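Local coordinates for protein extracellular ligand-binding receptor (Desulfohalobium retbaense DSM 5692, PDB 5ERE) that probably acts as an extracellular sensor of small molecules, binding ketoleucine in a leucine-binding-protein-like domain and cytosine in a tandem PAS sensor region, at residues 474-480 / 555-561. Numbering follows the deposited sequence.
Sequences PVEIFVL and YRLALTY
Phe478 lays one face of its ring over the methyl group of Ala558, a CH-pi contact with Ala558 CB 3.8 Å from the ring centroid and 20° off its normal. The two residues form a hydrogen-bonded pair in the antiparallel sheet of a PAS-like module, consistent with the second, C-terminal module of the tandem sensor, where strand 476-480 runs beside the last strand, 553-561. Both strands are extended; the axes of segments 476-480 and 555-561 approach to 4.7 Å, with 154° between their N-to-C directions. Three pairs each close two backbone hydrogen bonds: Glu476 N to Thr560 O (3.0 Å) and Thr560 N to Glu476 O (2.8 Å); Phe478 N to Ala558 O (2.8 Å) and Ala558 N to Phe478 O (2.9 Å); Leu480 N to Arg556 O and Arg556 N to Leu480 O (both 2.8 Å). Ile477-Leu559 and Val479-Leu557 alternate as non-hydrogen-bonded pairs, with CA atoms 4.3 and 4.8 Å apart. Their side chains share the opposite face from Phe478: Leu557 CD1 reaches Ile477 CG2 at 3.5 Å and Val479 CG2 at 3.8 Å, an apolar layer covered by helices 461-470 and 324-357. The p rotamer of Phe478 swings its ring across to Ala558 and brings CE1 within 3.9 Å of Thr560 CG2. On this same face, Arg556 (m, m, t) turns its guanidinium away to Met518 O, Val519 O and Ser547. At the other end of the ladder, Tyr561 stacks on Phe325. Beside Phe478, a water bridges the exposed Glu476 to Thr560, lying 3.1 Å from Glu476 OE1 and 2.7 Å from Thr560 OG1.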
ATOM      1  N   PRO A 474       4.106   2.405   6.512  1.00 36.04           N
ATOM      2  CA  PRO A 474       4.753   2.007   7.779  1.00 35.87           C
ATOM      3  C   PRO A 474       3.943   2.419   9.001  1.00 36.90           C
ATOM      4  O   PRO A 474       4.338   3.287   9.749  1.00 37.88           O
ATOM      5  CB  PRO A 474       6.091   2.756   7.726  1.00 36.62           C
ATOM      6  CG  PRO A 474       5.692   4.074   7.055  1.00 36.99           C
ATOM      7  CD  PRO A 474       4.710   3.622   5.948  1.00 38.31           C
ATOM      8  N   VAL A 475       2.800   1.792   9.199  1.00 32.17           N
ATOM      9  CA  VAL A 475       1.903   2.125  10.296  1.00 35.99           C
ATOM     10  C   VAL A 475       1.272   0.829  10.743  1.00 35.61           C
ATOM     11  O   VAL A 475       1.273  -0.131   9.998  1.00 34.61           O
ATOM     12  CB  VAL A 475       0.744   3.125   9.888  1.00 31.78           C
ATOM     13  CG1 VAL A 475       1.282   4.328   9.170  1.00 38.11           C
ATOM     14  CG2 VAL A 475      -0.312   2.413   9.021  1.00 41.97           C
ATOM     15  N   GLU A 476       0.686   0.821  11.935  1.00 36.33           N
ATOM     16  CA  GLU A 476      -0.211  -0.259  12.320  1.00 37.89           C
ATOM     17  C   GLU A 476      -1.524   0.283  12.834  1.00 39.16           C
ATOM     18  O   GLU A 476      -1.571   1.371  13.410  1.00 38.25           O
ATOM     19  CB  GLU A 476       0.437  -1.150  13.390  1.00 40.57           C
ATOM     20  CG  GLU A 476       1.837  -1.606  13.016  1.00 47.68           C
ATOM     21  CD  GLU A 476       2.439  -2.574  14.035  1.00 60.97           C
ATOM     22  OE1 GLU A 476       1.979  -2.594  15.198  1.00 63.01           O
ATOM     23  OE2 GLU A 476       3.367  -3.328  13.661  1.00 67.65           O
ATOM     24  N   ILE A 477      -2.587  -0.479  12.604  1.00 39.53           N
ATOM     25  CA  ILE A 477      -3.899  -0.177  13.167  1.00 35.17           C
ATOM     26  C   ILE A 477      -4.356  -1.369  14.012  1.00 40.29           C
ATOM     27  O   ILE A 477      -4.310  -2.524  13.544  1.00 35.31           O
ATOM     28  CB  ILE A 477      -4.923   0.128  12.061  1.00 36.78           C
ATOM     29  CG1 ILE A 477      -4.525   1.407  11.331  1.00 36.62           C
ATOM     30  CG2 ILE A 477      -6.366   0.205  12.613  1.00 31.04           C
ATOM     31  CD1 ILE A 477      -5.448   1.866  10.299  1.00 38.05           C
ATOM     32  N   PHE A 478      -4.812  -1.109  15.238  1.00 34.90           N
ATOM     33  CA  PHE A 478      -5.354  -2.179  16.052  1.00 38.45           C
ATOM     34  C   PHE A 478      -6.718  -1.767  16.595  1.00 32.62           C
ATOM     35  O   PHE A 478      -7.123  -0.616  16.472  1.00 37.80           O
ATOM     36  CB  PHE A 478      -4.373  -2.598  17.172  1.00 42.17           C
ATOM     37  CG  PHE A 478      -3.994  -1.493  18.126  1.00 36.01           C
ATOM     38  CD1 PHE A 478      -2.962  -0.640  17.821  1.00 41.98           C
ATOM     39  CD2 PHE A 478      -4.671  -1.335  19.334  1.00 34.89           C
ATOM     40  CE1 PHE A 478      -2.587   0.382  18.723  1.00 44.37           C
ATOM     41  CE2 PHE A 478      -4.298  -0.318  20.243  1.00 42.23           C
ATOM     42  CZ  PHE A 478      -3.260   0.527  19.930  1.00 37.53           C
ATOM     43  N   VAL A 479      -7.450  -2.754  17.110  1.00 32.24           N
ATOM     44  CA  VAL A 479      -8.776  -2.568  17.652  1.00 33.41           C
ATOM     45  C   VAL A 479      -8.852  -3.040  19.082  1.00 39.92           C
ATOM     46  O   VAL A 479      -8.488  -4.157  19.411  1.00 34.56           O
ATOM     47  CB  VAL A 479      -9.830  -3.307  16.828  1.00 40.06           C
ATOM     48  CG1 VAL A 479     -11.225  -3.029  17.373  1.00 34.31           C
ATOM     49  CG2 VAL A 479      -9.733  -2.864  15.396  1.00 35.24           C
ATOM     50  N   LEU A 480      -9.334  -2.147  19.932  1.00 37.85           N
ATOM     51  CA  LEU A 480      -9.480  -2.432  21.351  1.00 36.26           C
ATOM     52  C   LEU A 480     -10.940  -2.427  21.740  1.00 40.53           C
ATOM     53  O   LEU A 480     -11.734  -1.591  21.275  1.00 41.11           O
ATOM     54  CB  LEU A 480      -8.751  -1.382  22.199  1.00 35.93           C
ATOM     55  CG  LEU A 480      -7.521  -1.752  23.004  1.00 51.75           C
ATOM     56  CD1 LEU A 480      -6.500  -2.448  22.119  1.00 57.40           C
ATOM     57  CD2 LEU A 480      -6.929  -0.467  23.631  1.00 49.77           C
ATOM     58  N   TYR A 555     -15.929   0.185  19.677  1.00 32.50           N
ATOM     59  CA  TYR A 555     -14.552  -0.290  19.704  1.00 37.96           C
ATOM     60  C   TYR A 555     -13.640   0.843  19.366  1.00 36.33           C
ATOM     61  O   TYR A 555     -13.965   1.691  18.507  1.00 39.27           O
ATOM     62  CB  TYR A 555     -14.326  -1.430  18.686  1.00 37.19           C
ATOM     63  CG  TYR A 555     -15.388  -2.463  18.735  1.00 36.54           C
ATOM     64  CD1 TYR A 555     -15.456  -3.376  19.769  1.00 43.83           C
ATOM     65  CD2 TYR A 555     -16.354  -2.510  17.753  1.00 47.50           C
ATOM     66  CE1 TYR A 555     -16.462  -4.321  19.806  1.00 48.25           C
ATOM     67  CE2 TYR A 555     -17.336  -3.427  17.787  1.00 45.32           C
ATOM     68  CZ  TYR A 555     -17.398  -4.334  18.807  1.00 47.18           C
ATOM     69  OH  TYR A 555     -18.424  -5.252  18.798  1.00 55.76           O
ATOM     70  N   ARG A 556     -12.471   0.830  19.991  1.00 36.61           N
ATOM     71  CA  ARG A 556     -11.456   1.805  19.680  1.00 37.18           C
ATOM     72  C   ARG A 556     -10.578   1.297  18.565  1.00 31.76           C
ATOM     73  O   ARG A 556     -10.132   0.146  18.587  1.00 32.14           O
ATOM     74  CB  ARG A 556     -10.605   2.139  20.911  1.00 39.22           C
ATOM     75  CG  ARG A 556     -11.401   2.447  22.143  1.00 39.56           C
ATOM     76  CD  ARG A 556     -12.024   3.863  22.127  1.00 41.99           C
ATOM     77  NE  ARG A 556     -12.677   4.154  23.404  1.00 47.62           N
ATOM     78  CZ  ARG A 556     -13.977   4.393  23.586  1.00 51.89           C
ATOM     79  NH1 ARG A 556     -14.824   4.414  22.569  1.00 47.93           N
ATOM     80  NH2 ARG A 556     -14.440   4.638  24.808  1.00 55.02           N
ATOM     81  N   LEU A 557     -10.342   2.194  17.605  1.00 30.10           N
ATOM     82  CA  LEU A 557      -9.581   1.967  16.400  1.00 32.72           C
ATOM     83  C   LEU A 557      -8.399   2.885  16.474  1.00 32.68           C
ATOM     84  O   LEU A 557      -8.557   4.114  16.449  1.00 39.44           O
ATOM     85  CB  LEU A 557     -10.435   2.251  15.149  1.00 34.97           C
ATOM     86  CG  LEU A 557      -9.826   1.957  13.777  1.00 33.34           C
ATOM     87  CD1 LEU A 557      -9.789   0.435  13.516  1.00 38.22           C
ATOM     88  CD2 LEU A 557     -10.640   2.681  12.692  1.00 30.61           C
ATOM     89  N   ALA A 558      -7.210   2.297  16.604  1.00 38.70           N
ATOM     90  CA  ALA A 558      -5.993   3.073  16.835  1.00 37.06           C
ATOM     91  C   ALA A 558      -4.993   2.826  15.738  1.00 43.76           C
ATOM     92  O   ALA A 558      -4.809   1.688  15.270  1.00 33.25           O
ATOM     93  CB  ALA A 558      -5.395   2.729  18.154  1.00 38.90           C
ATOM     94  N   LEU A 559      -4.329   3.904  15.362  1.00 29.39           N
ATOM     95  CA  LEU A 559      -3.243   3.896  14.398  1.00 31.55           C
ATOM     96  C   LEU A 559      -1.981   4.393  15.057  1.00 38.72           C
ATOM     97  O   LEU A 559      -1.998   5.460  15.664  1.00 40.78           O
ATOM     98  CB  LEU A 559      -3.578   4.776  13.194  1.00 32.58           C
ATOM     99  CG  LEU A 559      -2.530   4.783  12.076  1.00 37.01           C
ATOM    100  CD1 LEU A 559      -3.251   5.146  10.770  1.00 42.59           C
ATOM    101  CD2 LEU A 559      -1.366   5.744  12.315  1.00 44.03           C
ATOM    102  N   THR A 560      -0.894   3.630  14.910  1.00 37.09           N
ATOM    103  CA  THR A 560       0.417   4.024  15.377  1.00 40.65           C
ATOM    104  C   THR A 560       1.455   4.116  14.261  1.00 41.59           C
ATOM    105  O   THR A 560       1.396   3.413  13.256  1.00 41.06           O
ATOM    106  CB  THR A 560       0.965   3.041  16.445  1.00 45.30           C
ATOM    107  OG1 THR A 560       0.964   1.717  15.906  1.00 46.12           O
ATOM    108  CG2 THR A 560       0.117   3.058  17.694  1.00 48.48           C
ATOM    109  N   TYR A 561       2.416   5.006  14.462  1.00 42.59           N
ATOM    110  CA  TYR A 561       3.472   5.243  13.495  1.00 47.66           C
ATOM    111  C   TYR A 561       4.658   5.851  14.231  1.00 54.22           C
ATOM    112  O   TYR A 561       4.500   6.379  15.353  1.00 48.18           O
ATOM    113  CB  TYR A 561       2.983   6.153  12.344  1.00 44.75           C
ATOM    114  CG  TYR A 561       2.598   7.555  12.733  1.00 48.11           C
ATOM    115  CD1 TYR A 561       1.357   7.832  13.293  1.00 51.38           C
ATOM    116  CD2 TYR A 561       3.476   8.613  12.544  1.00 51.19           C
ATOM    117  CE1 TYR A 561       1.009   9.130  13.657  1.00 47.11           C
ATOM    118  CE2 TYR A 561       3.128   9.908  12.905  1.00 46.26           C
ATOM    119  CZ  TYR A 561       1.899  10.153  13.463  1.00 48.42           C
ATOM    120  OH  TYR A 561       1.563  11.454  13.832  1.00 51.71           O
TER
HETATM  121  O   HOH W   1       0.538  -0.632  17.179  1.00 50.78           O